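Local coordinates for proximal thread matrix protein 1 (Mytilus galloprovincialis, PDB 4CN9) that binds collagen in the mussel byssus, probably through its two von Willebrand factor type A domains, and carries zinc, including in a metal-ion-dependent adhesion site, at residues D46-D51 with L233-I238; C242-V247 with K442-K447; L367-Q372 with S405-I410; I393-V398 with N409-E414; G251-A256 with D293-A298. All blocks are in the same frame, centred on the assembly; numbering follows the deposited sequence.

Interaction 1 of 5, residues D46-D51 with L233-I238; sequences DAEECD and LLKLVI. With ZN (zinc ion), chain D.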
# COMPACT_ATOMS: atom_id res chain seq x y z
N ASP A 46 19.62 -11.24 -12.43
CA ASP A 46 18.69 -11.46 -11.32
C ASP A 46 19.04 -10.60 -10.10
O ASP A 46 18.26 -10.52 -9.15
CB ASP A 46 18.68 -12.94 -10.91
CG ASP A 46 17.27 -13.47 -10.66
OD1 ASP A 46 16.52 -12.83 -9.89
OD2 ASP A 46 16.92 -14.52 -11.23
N ALA A 47 20.22 -9.97 -10.12
CA ALA A 47 20.59 -9.04 -9.05
C ALA A 47 20.25 -7.62 -9.49
O ALA A 47 20.66 -7.19 -10.56
CB ALA A 47 22.08 -9.15 -8.74
N GLU A 48 19.49 -6.88 -8.68
CA GLU A 48 19.34 -5.47 -9.02
C GLU A 48 19.80 -4.47 -8.00
O GLU A 48 20.22 -4.81 -6.90
CB GLU A 48 17.93 -5.08 -9.45
CG GLU A 48 16.80 -5.96 -9.13
CD GLU A 48 15.82 -5.90 -10.27
OE1 GLU A 48 16.15 -6.47 -11.33
OE2 GLU A 48 14.77 -5.25 -10.15
N GLU A 49 19.70 -3.22 -8.44
CA GLU A 49 20.10 -2.07 -7.68
C GLU A 49 19.02 -1.00 -7.74
O GLU A 49 18.13 -1.03 -8.60
CB GLU A 49 21.40 -1.48 -8.23
CG GLU A 49 21.26 -0.85 -9.61
CD GLU A 49 22.60 -0.48 -10.23
OE1 GLU A 49 23.59 -1.19 -9.98
OE2 GLU A 49 22.65 0.52 -10.98
N CYS A 50 19.12 -0.07 -6.81
CA CYS A 50 18.24 1.07 -6.74
C CYS A 50 19.15 2.27 -6.59
O CYS A 50 20.03 2.29 -5.74
CB CYS A 50 17.33 0.94 -5.52
SG CYS A 50 16.19 2.30 -5.34
N ASP A 51 18.94 3.28 -7.44
CA ASP A 51 19.80 4.46 -7.45
C ASP A 51 19.17 5.61 -6.64
O ASP A 51 19.74 6.69 -6.53
CB ASP A 51 20.06 4.93 -8.89
CG ASP A 51 20.72 3.86 -9.77
OD1 ASP A 51 21.33 2.90 -9.26
OD2 ASP A 51 20.61 3.97 -11.01
N LEU A 233 13.95 -13.39 -1.84
CA LEU A 233 13.08 -12.23 -1.76
C LEU A 233 13.83 -10.95 -2.09
O LEU A 233 13.22 -9.88 -2.18
CB LEU A 233 12.47 -12.10 -0.35
CG LEU A 233 11.66 -13.27 0.20
CD1 LEU A 233 11.15 -12.93 1.59
CD2 LEU A 233 10.49 -13.65 -0.71
N LEU A 234 15.14 -11.03 -2.28
CA LEU A 234 15.96 -9.82 -2.44
C LEU A 234 15.45 -8.92 -3.57
O LEU A 234 15.25 -7.71 -3.38
CB LEU A 234 17.43 -10.18 -2.67
CG LEU A 234 18.40 -9.00 -2.71
CD1 LEU A 234 18.34 -8.17 -1.42
CD2 LEU A 234 19.84 -9.49 -2.95
N LYS A 235 15.25 -9.51 -4.74
CA LYS A 235 14.85 -8.71 -5.90
C LYS A 235 13.52 -8.00 -5.66
O LYS A 235 13.37 -6.82 -5.98
CB LYS A 235 14.77 -9.57 -7.17
CG LYS A 235 14.14 -8.83 -8.34
CD LYS A 235 14.28 -9.59 -9.65
CE LYS A 235 13.81 -8.75 -10.84
NZ LYS A 235 12.42 -8.24 -10.68
N LEU A 236 12.57 -8.74 -5.10
CA LEU A 236 11.26 -8.20 -4.76
C LEU A 236 11.34 -7.04 -3.77
O LEU A 236 10.62 -6.05 -3.90
CB LEU A 236 10.38 -9.31 -4.18
CG LEU A 236 9.98 -10.42 -5.16
CD1 LEU A 236 9.29 -11.57 -4.45
CD2 LEU A 236 9.08 -9.86 -6.25
N VAL A 237 12.20 -7.15 -2.77
CA VAL A 237 12.33 -6.12 -1.77
C VAL A 237 12.91 -4.86 -2.38
O VAL A 237 12.44 -3.76 -2.12
CB VAL A 237 13.17 -6.58 -0.56
CG1 VAL A 237 13.48 -5.42 0.36
CG2 VAL A 237 12.45 -7.68 0.19
N ILE A 238 13.94 -5.02 -3.21
CA ILE A 238 14.55 -3.88 -3.86
C ILE A 238 13.57 -3.21 -4.82
O ILE A 238 13.54 -1.99 -4.92
CB ILE A 238 15.82 -4.29 -4.64
CG1 ILE A 238 16.85 -4.91 -3.69
CG2 ILE A 238 16.39 -3.09 -5.37
CD1 ILE A 238 17.17 -4.07 -2.46
ZN ZN D . 21.58 2.14 -11.27
O HOH W 1 22.37 2.95 -13.03
O HOH W 2 23.42 3.11 -11.27
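The carboxylate of E48 meets K235 more closely through carbon than through charge: E48 OE1 lies 3.3 Å from K235 CE, whereas the salt bridge from E48 OE2 to K235 NZ is long, at 3.8 Å. No hydrogen bond joins the two segments, so the 283 Å² they bury rests largely on this pair and on I238. K235 runs extended as far as CE and then bends (chi4 -55°), carrying NZ to D239 OD2, its stronger partner and a residue one turn further along the helix. E48 OE2 and D239 OD1 also come close together, and the lysine would be expected to ease the repulsion between these acids. Further along, I238 CG2 rests on C50 CB at 4.1 Å, and a disulfide ties C50 to C242. Side chains alternate along 48-50: the CB atoms of E48 and C50 point toward the helix, while that of E49 points away, in keeping with E49 OE2 reaching the zinc ion at 2.0 Å. D51 grips the same zinc with both OD1 and OD2; H446 and two waters bring the ligand atoms to six. Strand 48-49 is an outer strand of a three-stranded antiparallel sheet, next to strand 439-447, while helix 234-241 packs against helix 73-85 and strands 195-202 and 221-224 of the first von Willebrand domain.

Interaction 2 of 5, residues C242-V247 with K442-K447; sequences CEVCVV and KPRAHK. With ZN (zinc ion), chain D.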
# COMPACT_ATOMS: atom_id res chain seq x y z
N CYS A 242 12.39 0.58 -4.32
CA CYS A 242 12.70 1.53 -5.37
C CYS A 242 11.44 2.03 -6.08
O CYS A 242 11.53 2.72 -7.09
CB CYS A 242 13.64 0.89 -6.40
SG CYS A 242 14.96 1.97 -6.96
N GLU A 243 10.27 1.65 -5.56
CA GLU A 243 9.01 2.15 -6.08
C GLU A 243 8.78 3.55 -5.54
O GLU A 243 8.69 3.75 -4.33
CB GLU A 243 7.87 1.22 -5.66
CG GLU A 243 6.52 1.52 -6.29
CD GLU A 243 6.42 1.03 -7.73
OE1 GLU A 243 7.36 0.36 -8.22
OE2 GLU A 243 5.39 1.30 -8.37
N VAL A 244 8.73 4.55 -6.41
CA VAL A 244 8.50 5.91 -5.94
C VAL A 244 7.06 6.31 -6.21
O VAL A 244 6.61 6.33 -7.35
CB VAL A 244 9.46 6.92 -6.56
CG1 VAL A 244 9.17 8.32 -6.04
CG2 VAL A 244 10.90 6.52 -6.25
N CYS A 245 6.33 6.61 -5.14
CA CYS A 245 4.92 6.94 -5.24
C CYS A 245 4.74 8.39 -4.81
O CYS A 245 5.13 8.74 -3.71
CB CYS A 245 4.10 6.00 -4.34
SG CYS A 245 3.87 4.29 -4.97
N VAL A 246 4.16 9.23 -5.67
CA VAL A 246 3.87 10.64 -5.33
C VAL A 246 2.42 10.99 -5.63
O VAL A 246 1.75 10.29 -6.39
CB VAL A 246 4.74 11.63 -6.12
CG1 VAL A 246 6.21 11.32 -5.95
CG2 VAL A 246 4.35 11.63 -7.60
N VAL A 247 1.93 12.08 -5.04
CA VAL A 247 0.60 12.58 -5.40
C VAL A 247 0.71 13.50 -6.62
O VAL A 247 1.33 14.56 -6.55
CB VAL A 247 -0.05 13.35 -4.24
CG1 VAL A 247 -1.37 14.00 -4.72
CG2 VAL A 247 -0.30 12.45 -3.07
N LYS A 442 5.90 4.85 -9.61
CA LYS A 442 6.85 4.53 -10.67
C LYS A 442 7.95 3.61 -10.14
O LYS A 442 8.62 3.93 -9.16
CB LYS A 442 7.45 5.83 -11.21
CG LYS A 442 6.54 6.59 -12.18
CD LYS A 442 6.57 5.96 -13.57
CE LYS A 442 5.27 6.16 -14.34
NZ LYS A 442 5.23 5.36 -15.61
N PRO A 443 8.14 2.44 -10.79
CA PRO A 443 9.24 1.53 -10.43
C PRO A 443 10.58 2.01 -10.96
O PRO A 443 10.67 2.33 -12.14
CB PRO A 443 8.83 0.21 -11.09
CG PRO A 443 8.02 0.62 -12.26
CD PRO A 443 7.29 1.88 -11.85
N ARG A 444 11.61 2.05 -10.12
CA ARG A 444 12.90 2.61 -10.52
C ARG A 444 14.07 1.63 -10.38
O ARG A 444 15.21 1.99 -10.69
CB ARG A 444 13.18 3.88 -9.72
CG ARG A 444 12.32 5.08 -10.13
CD ARG A 444 12.94 6.43 -9.75
NE ARG A 444 14.38 6.52 -10.01
CZ ARG A 444 15.08 7.65 -10.07
NH1 ARG A 444 14.48 8.83 -9.90
NH2 ARG A 444 16.38 7.61 -10.31
N ALA A 445 13.80 0.42 -9.93
CA ALA A 445 14.86 -0.58 -9.84
C ALA A 445 15.23 -1.12 -11.23
O ALA A 445 14.41 -1.09 -12.15
CB ALA A 445 14.45 -1.71 -8.93
N HIS A 446 16.47 -1.59 -11.37
CA HIS A 446 16.96 -2.13 -12.62
C HIS A 446 18.11 -3.10 -12.35
O HIS A 446 18.67 -3.11 -11.25
CB HIS A 446 17.43 -1.00 -13.54
CG HIS A 446 18.41 -0.07 -12.89
ND1 HIS A 446 18.01 1.06 -12.22
CD2 HIS A 446 19.76 -0.11 -12.79
CE1 HIS A 446 19.08 1.69 -11.74
NE2 HIS A 446 20.15 1.00 -12.08
N LYS A 447 18.47 -3.91 -13.34
CA LYS A 447 19.54 -4.89 -13.17
C LYS A 447 20.89 -4.22 -12.88
O LYS A 447 21.21 -3.18 -13.44
CB LYS A 447 19.65 -5.78 -14.41
CG LYS A 447 18.45 -6.69 -14.58
CD LYS A 447 18.58 -7.58 -15.81
CE LYS A 447 17.38 -8.51 -15.93
NZ LYS A 447 17.50 -9.41 -17.11
ZN ZN D . 21.58 2.14 -11.27
O HOH W 1 22.37 2.95 -13.03
O HOH W 2 23.42 3.11 -11.27
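E243 and P443 lie side by side and point the same way, on one face of a two-strand antiparallel pairing. The glutamate chain bends at chi2 (77°), and its carboxylate comes down on the proline, with E243 OE1 3.1 Å from P443 CA and 3.2 Å from P443 CB. P443 N has no hydrogen to offer, so this approach is one of carbon against oxygen. V244 and K442 project from the other face; there V244 CG2 touches R444 CD at 4.1 Å, the two side chains crossing at a slant. Beyond the paired residues C242 turns toward A445, CB to CB at 3.7 Å, and C242 SG lies 3.5 Å from A445 N. V244 and K442 form a hydrogen-bonded pair, V244 N to K442 O and K442 N to V244 O both being 2.8 Å and nearly straight (166° and 167°), whereas E243 and P443 are a non-hydrogen-bonded pair. This belongs to the small three-stranded sheet that links the two von Willebrand domains, and the C245-C441 disulfide fastens the same two strands. At C242 the pairing weakens: R444 N reaches C242 O in a bent, weak bond. The chain then leads to H446, whose NE2 binds zinc at 2.0 Å while ND1 makes a weak hydrogen bond to R444 O, which would limit the ring's rotation. K442 NZ runs off to a hydrogen bond with E360 O.

Interaction 3 of 5, residues L367-Q372 with S405-I410; sequences LLTDGQ and SELINI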
# COMPACT_ATOMS: atom_id res chain seq x y z
N LEU A 367 -14.06 2.08 -5.73
CA LEU A 367 -15.30 1.33 -5.56
C LEU A 367 -16.16 1.93 -4.46
O LEU A 367 -15.66 2.29 -3.38
CB LEU A 367 -14.99 -0.13 -5.25
CG LEU A 367 -16.20 -1.08 -5.23
CD1 LEU A 367 -15.83 -2.44 -5.82
CD2 LEU A 367 -16.75 -1.22 -3.84
N LEU A 368 -17.46 2.03 -4.74
CA LEU A 368 -18.44 2.56 -3.80
C LEU A 368 -19.60 1.56 -3.67
O LEU A 368 -20.18 1.15 -4.67
CB LEU A 368 -18.99 3.90 -4.31
CG LEU A 368 -18.13 5.16 -4.31
CD1 LEU A 368 -17.99 5.80 -5.70
CD2 LEU A 368 -18.76 6.17 -3.32
N THR A 369 -19.95 1.18 -2.44
CA THR A 369 -21.09 0.28 -2.22
C THR A 369 -21.90 0.63 -0.97
O THR A 369 -21.36 1.13 0.03
CB THR A 369 -20.64 -1.18 -2.10
OG1 THR A 369 -21.79 -2.04 -2.12
CG2 THR A 369 -19.84 -1.41 -0.81
N ASP A 370 -23.19 0.34 -1.04
CA ASP A 370 -24.10 0.47 0.09
C ASP A 370 -24.67 -0.90 0.50
O ASP A 370 -25.59 -0.97 1.29
CB ASP A 370 -25.24 1.46 -0.24
CG ASP A 370 -26.50 0.79 -0.84
OD1 ASP A 370 -26.41 -0.20 -1.61
OD2 ASP A 370 -27.62 1.29 -0.53
N GLY A 371 -24.10 -1.99 -0.01
CA GLY A 371 -24.55 -3.32 0.34
C GLY A 371 -23.45 -4.37 0.42
O GLY A 371 -22.32 -4.11 0.03
N GLN A 372 -23.80 -5.56 0.89
CA GLN A 372 -22.82 -6.64 0.95
C GLN A 372 -22.84 -7.44 -0.35
O GLN A 372 -23.82 -7.44 -1.07
CB GLN A 372 -23.09 -7.55 2.16
CG GLN A 372 -24.21 -8.55 1.98
CD GLN A 372 -25.55 -8.01 2.43
OE1 GLN A 372 -25.89 -6.85 2.17
NE2 GLN A 372 -26.34 -8.85 3.11
N SER A 405 -15.52 -5.57 6.35
CA SER A 405 -14.62 -6.68 6.06
C SER A 405 -14.36 -6.80 4.55
O SER A 405 -13.24 -7.01 4.11
CB SER A 405 -15.26 -7.98 6.55
OG SER A 405 -16.62 -7.98 6.17
N GLU A 406 -15.43 -6.65 3.78
CA GLU A 406 -15.35 -6.75 2.32
C GLU A 406 -14.58 -5.57 1.73
O GLU A 406 -13.79 -5.74 0.79
CB GLU A 406 -16.76 -6.86 1.72
CG GLU A 406 -17.48 -8.13 2.18
CD GLU A 406 -18.84 -8.37 1.54
OE1 GLU A 406 -19.49 -7.42 1.02
OE2 GLU A 406 -19.28 -9.55 1.56
N LEU A 407 -14.80 -4.37 2.27
CA LEU A 407 -14.03 -3.20 1.86
C LEU A 407 -12.55 -3.47 2.10
O LEU A 407 -11.71 -3.22 1.24
CB LEU A 407 -14.47 -1.96 2.62
CG LEU A 407 -15.93 -1.53 2.49
CD1 LEU A 407 -16.13 -0.27 3.30
CD2 LEU A 407 -16.34 -1.34 1.04
N ILE A 408 -12.25 -4.01 3.27
CA ILE A 408 -10.86 -4.29 3.65
C ILE A 408 -10.27 -5.36 2.73
O ILE A 408 -9.12 -5.24 2.31
CB ILE A 408 -10.75 -4.71 5.13
CG1 ILE A 408 -11.00 -3.51 6.06
CG2 ILE A 408 -9.37 -5.29 5.42
CD1 ILE A 408 -11.25 -3.91 7.54
N ASN A 409 -11.06 -6.38 2.38
CA ASN A 409 -10.57 -7.40 1.47
C ASN A 409 -10.20 -6.87 0.09
O ASN A 409 -9.23 -7.33 -0.51
CB ASN A 409 -11.58 -8.53 1.28
CG ASN A 409 -11.75 -9.37 2.53
OD1 ASN A 409 -10.97 -9.27 3.48
ND2 ASN A 409 -12.77 -10.22 2.52
N ILE A 410 -10.98 -5.94 -0.44
CA ILE A 410 -10.74 -5.51 -1.81
C ILE A 410 -9.73 -4.39 -1.93
O ILE A 410 -9.08 -4.29 -2.95
CB ILE A 410 -12.03 -5.11 -2.57
CG1 ILE A 410 -12.57 -3.78 -2.08
CG2 ILE A 410 -13.10 -6.20 -2.47
CD1 ILE A 410 -13.63 -3.20 -3.01
O HOH W 3 -19.95 -4.64 1.58
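L367 and I410 make the closest apolar contact here, their side chains meeting at about a right angle. I410 CD1 is 3.6 Å from L367 CD1 and 3.8 Å from L367 CD2, with L367 CB and CG only slightly further off, so the one methyl abuts most of the leucine side chain. Nearer the end of the strand, T369 CG2 touches L407 CD2 at 4.0 Å. The third contact is polar on one side: E406 OE1 lies 3.4 Å from Q372 CA, an approach without a hydrogen bond. Water 3 bridges the segments, standing 2.9 Å from G371 O and 2.9 Å from E406 OE1, although it has more acceptors within range than protons to give.

Torsions and second-shell bonds position these groups. I410 holds CG1 between its backbone N and carbonyl carbon (chi1 73°), and the extended chain beyond carries CD1 to L367. T369 holds OG1 anti to its backbone N (chi1 -170°), and OG1 donates to G371 O at 3.0 Å; that carbonyl is thus met by both the hydroxyl and the water. E406 OE1 has a stronger partner in N373 N. D370, between these residues, hydrogen-bonds through OD2 to S264 and through N to D260; by sequence it matches D174, a zinc ligand in the first domain, which places this turn at the equivalent loop of the second. Helix 338-349 covers L367, T369 and E406 through I338, helix 379-388 touches I410, and strand 391-398 neighbours strand 362-369 in the central sheet, its A395 meeting L407 and I410.

Interaction 4 of 5, residues I393-V398 with N409-E414; sequences IVAIGV and NIASSE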
# COMPACT_ATOMS: atom_id res chain seq x y z
N ILE A 393 -6.51 -0.10 -5.50
CA ILE A 393 -7.95 -0.10 -5.23
C ILE A 393 -8.31 0.67 -3.95
O ILE A 393 -7.78 0.41 -2.86
CB ILE A 393 -8.51 -1.54 -5.12
CG1 ILE A 393 -8.14 -2.34 -6.38
CG2 ILE A 393 -10.01 -1.50 -4.91
CD1 ILE A 393 -8.59 -3.79 -6.35
N VAL A 394 -9.23 1.61 -4.12
CA VAL A 394 -9.80 2.37 -3.03
C VAL A 394 -11.26 1.88 -2.83
O VAL A 394 -11.96 1.70 -3.82
CB VAL A 394 -9.79 3.88 -3.39
CG1 VAL A 394 -10.48 4.71 -2.32
CG2 VAL A 394 -8.36 4.35 -3.62
N ALA A 395 -11.67 1.65 -1.59
CA ALA A 395 -12.99 1.08 -1.26
C ALA A 395 -13.77 1.98 -0.30
O ALA A 395 -13.30 2.29 0.79
CB ALA A 395 -12.84 -0.32 -0.63
N ILE A 396 -14.99 2.34 -0.69
CA ILE A 396 -15.84 3.22 0.08
C ILE A 396 -17.19 2.58 0.35
O ILE A 396 -17.86 2.13 -0.57
CB ILE A 396 -16.11 4.54 -0.68
CG1 ILE A 396 -14.79 5.23 -1.00
CG2 ILE A 396 -17.08 5.43 0.09
CD1 ILE A 396 -14.86 6.24 -2.14
N GLY A 397 -17.58 2.52 1.63
CA GLY A 397 -18.91 2.08 2.04
C GLY A 397 -19.75 3.25 2.55
O GLY A 397 -19.26 4.10 3.30
N VAL A 398 -21.00 3.31 2.12
CA VAL A 398 -21.92 4.37 2.54
C VAL A 398 -23.16 3.76 3.19
O VAL A 398 -23.80 2.87 2.62
CB VAL A 398 -22.39 5.21 1.35
CG1 VAL A 398 -23.18 6.43 1.82
CG2 VAL A 398 -21.21 5.64 0.52
N ASN A 409 -11.06 -6.38 2.38
CA ASN A 409 -10.57 -7.40 1.47
C ASN A 409 -10.20 -6.87 0.09
O ASN A 409 -9.23 -7.33 -0.51
CB ASN A 409 -11.58 -8.53 1.28
CG ASN A 409 -11.75 -9.37 2.53
OD1 ASN A 409 -10.97 -9.27 3.48
ND2 ASN A 409 -12.77 -10.22 2.52
N ILE A 410 -10.98 -5.94 -0.44
CA ILE A 410 -10.74 -5.51 -1.81
C ILE A 410 -9.73 -4.39 -1.93
O ILE A 410 -9.08 -4.29 -2.95
CB ILE A 410 -12.03 -5.11 -2.57
CG1 ILE A 410 -12.57 -3.78 -2.08
CG2 ILE A 410 -13.10 -6.20 -2.47
CD1 ILE A 410 -13.63 -3.20 -3.01
N ALA A 411 -9.62 -3.53 -0.93
CA ALA A 411 -8.72 -2.38 -1.02
C ALA A 411 -7.26 -2.80 -1.01
O ALA A 411 -6.92 -3.88 -0.51
CB ALA A 411 -8.99 -1.41 0.09
N SER A 412 -6.41 -1.93 -1.54
CA SER A 412 -4.97 -2.18 -1.60
C SER A 412 -4.34 -2.01 -0.22
O SER A 412 -3.22 -2.47 0.05
CB SER A 412 -4.30 -1.24 -2.62
OG SER A 412 -4.55 -1.63 -3.96
N SER A 413 -5.09 -1.34 0.65
CA SER A 413 -4.68 -1.12 2.02
C SER A 413 -5.88 -0.70 2.84
O SER A 413 -6.79 -0.06 2.32
CB SER A 413 -3.59 -0.03 2.06
OG SER A 413 -3.31 0.30 3.40
N GLU A 414 -5.89 -1.04 4.12
CA GLU A 414 -6.94 -0.56 5.01
C GLU A 414 -6.92 0.96 5.15
O GLU A 414 -7.93 1.57 5.48
CB GLU A 414 -6.88 -1.26 6.39
CG GLU A 414 -8.08 -0.94 7.26
CD GLU A 414 -8.27 -1.90 8.44
OE1 GLU A 414 -7.63 -2.97 8.47
OE2 GLU A 414 -9.10 -1.58 9.32
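I393 and S412 are joined by two nearly straight hydrogen bonds that engage both polar atoms of the I393 backbone. I393 N donates to S412 OG at 2.9 Å (169°), and S412 N donates to I393 O at 3.0 Å (168°). The serine can serve both because OG sits beside its own backbone N, anti to the carbonyl carbon (chi1 -75°), so hydroxyl and amide meet the same strand residue. A longer CH...O contact runs from A411 CA to I393 O at 3.5 Å.

The apolar contacts centre on A395, whose CB is 3.8 Å from both I410 CG1 and I410 CD1 and 4.1 Å from A411 CB. The small side chain thus receives the flank of the isoleucine and the methyl of the alanine that follows it. I393 packs differently: its CB, CG2 and CD1 each lie 3.5 Å from I410 O, so the contact is mainly of hydrocarbon against a carbonyl oxygen. That oxygen is also bound by R387 NH1 from helix 379-388, a positive charge that would suit the carboxyl end of helix 404-410, where A411 is the first residue to leave helical geometry.

The contact belongs to the beta-alpha-beta unit of strand 391-398, helix 404-410 and strand 417-420. A395 makes backbone bonds with Y416 and F418, while at I393, two residues before it, the partner is S412. The chemistry implies that the backbone N and O of buried I393 are both met by one serine, its hydroxyl oxygen doing the work of a backbone carbonyl, while hydrocarbon covers the turn out of the helix.

Interaction 5 of 5, residues G251-A256 with D293-A298; sequences GHADIA and DGTQFA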
# COMPACT_ATOMS: atom_id res chain seq x y z
N GLY A 251 -0.72 13.53 -13.76
CA GLY A 251 0.02 12.43 -14.34
C GLY A 251 -0.80 11.70 -15.37
O GLY A 251 -1.92 12.08 -15.69
N HIS A 252 -0.23 10.63 -15.92
CA HIS A 252 -1.01 9.73 -16.75
C HIS A 252 -1.60 8.66 -15.83
O HIS A 252 -0.87 7.97 -15.10
CB HIS A 252 -0.14 9.12 -17.85
CG HIS A 252 0.33 10.11 -18.87
ND1 HIS A 252 -0.16 10.15 -20.15
CD2 HIS A 252 1.25 11.09 -18.79
CE1 HIS A 252 0.43 11.11 -20.82
NE2 HIS A 252 1.30 11.71 -20.02
N ALA A 253 -2.92 8.54 -15.84
CA ALA A 253 -3.60 7.51 -15.06
C ALA A 253 -4.88 7.03 -15.75
O ALA A 253 -5.51 7.77 -16.52
CB ALA A 253 -3.91 8.02 -13.67
N ASP A 254 -5.24 5.78 -15.48
CA ASP A 254 -6.50 5.18 -15.96
C ASP A 254 -7.33 4.86 -14.73
O ASP A 254 -6.93 4.02 -13.91
CB ASP A 254 -6.26 3.90 -16.74
CG ASP A 254 -5.66 4.13 -18.13
OD1 ASP A 254 -5.86 5.21 -18.75
OD2 ASP A 254 -5.01 3.18 -18.61
N ILE A 255 -8.47 5.54 -14.59
CA ILE A 255 -9.26 5.48 -13.36
C ILE A 255 -10.65 4.92 -13.63
O ILE A 255 -11.42 5.49 -14.39
CB ILE A 255 -9.50 6.88 -12.76
CG1 ILE A 255 -8.20 7.69 -12.66
CG2 ILE A 255 -10.17 6.78 -11.39
CD1 ILE A 255 -7.30 7.24 -11.60
N ALA A 256 -10.98 3.83 -12.95
CA ALA A 256 -12.31 3.26 -13.08
C ALA A 256 -13.15 3.42 -11.82
O ALA A 256 -12.76 2.97 -10.73
CB ALA A 256 -12.21 1.79 -13.48
N ASP A 293 -3.89 12.03 -23.30
CA ASP A 293 -2.69 12.76 -22.92
C ASP A 293 -2.63 12.99 -21.42
O ASP A 293 -1.71 13.63 -20.92
CB ASP A 293 -2.63 14.12 -23.61
CG ASP A 293 -2.38 14.02 -25.08
OD1 ASP A 293 -1.66 13.07 -25.48
OD2 ASP A 293 -2.88 14.88 -25.83
N GLY A 294 -3.63 12.52 -20.69
CA GLY A 294 -3.64 12.68 -19.25
C GLY A 294 -4.39 11.55 -18.59
O GLY A 294 -3.99 10.39 -18.67
N THR A 295 -5.49 11.90 -17.95
CA THR A 295 -6.26 10.95 -17.16
C THR A 295 -7.46 10.46 -17.94
O THR A 295 -8.25 11.25 -18.48
CB THR A 295 -6.72 11.60 -15.86
OG1 THR A 295 -5.61 12.29 -15.28
CG2 THR A 295 -7.27 10.54 -14.89
N GLN A 296 -7.61 9.15 -18.01
CA GLN A 296 -8.76 8.55 -18.65
C GLN A 296 -9.64 7.96 -17.56
O GLN A 296 -9.13 7.50 -16.54
CB GLN A 296 -8.30 7.48 -19.62
CG GLN A 296 -7.63 8.07 -20.84
CD GLN A 296 -7.37 7.06 -21.93
OE1 GLN A 296 -7.65 7.31 -23.10
NE2 GLN A 296 -6.81 5.91 -21.56
N PHE A 297 -10.95 8.02 -17.77
CA PHE A 297 -11.91 7.51 -16.81
C PHE A 297 -12.83 6.45 -17.43
O PHE A 297 -13.09 6.48 -18.61
CB PHE A 297 -12.78 8.66 -16.28
CG PHE A 297 -12.08 9.52 -15.26
CD1 PHE A 297 -12.07 9.16 -13.93
CD2 PHE A 297 -11.45 10.68 -15.63
CE1 PHE A 297 -11.44 9.94 -12.98
CE2 PHE A 297 -10.81 11.47 -14.69
CZ PHE A 297 -10.80 11.10 -13.37
N ALA A 298 -13.32 5.53 -16.60
CA ALA A 298 -14.30 4.54 -17.03
C ALA A 298 -15.30 4.36 -15.89
O ALA A 298 -14.99 4.65 -14.73
CB ALA A 298 -13.60 3.22 -17.35
O HOH W 4 -3.46 11.62 -13.67
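D254 OD1 is gripped by two donors: Q296 NE2, at 3.0 Å and nearly straight (169°), and R358 NH2, in a salt bridge. The acceptor lies only 4° out of the Q296 amide plane, and the donor reaches D254 OD1 on the syn side, 32° out of the carboxylate plane. The two side chains lie side by side and point the same way, and the far end of the amide is held too, Q296 OE1 accepting from K313 NZ. With an arginine and an amide on it, the buried carboxylate would be expected to stay ionised. Beneath this pair runs a parallel ladder. Q296 N donates to A253 O at 2.9 Å, I255 N to Q296 O at 2.8 Å, and A298 N to I255 O at 2.9 Å. Strands 253-260 and 295-302 are joined through helix 272-285 in a beta-alpha-beta crossover of the second von Willebrand domain. On the face away from D254, I255 and F297 also run side by side, I255 CB meeting F297 CD1 at 3.6 Å, while F287 meets the F297 ring edge-to-face. T295 CG2 adds a methyl against I255 CG1 at 3.7 Å. G294 and T295 form a classic beta bulge that faces the chain just before them, not strand 253-260; water 4 bridges the two segments nearby, donating to G251 O at 2.6 Å and hydrogen-bonding T295 OG1.

Interactions 1 and 2, centres about 12 Å apart, meet in the small sheet between the two von Willebrand domains, sharing the zinc, its two waters and the C50-C242 disulfide. Interactions 3, 4 and 5 belong to the second domain: 3 and 4 share helix 404-410, centres about 6 Å apart, and all three reach its central six-stranded sheet, 5 lying about 19 Å from 4 and 23 Å from 3 by centres. Along the chain, interaction 1 closes first; interaction 2 then opens and encloses the others, 5 preceding 3 and 4. The second domain is looped out from paired strands 243-247 and 439-447, which with strand 48-49 join both modelled chain ends between the domains.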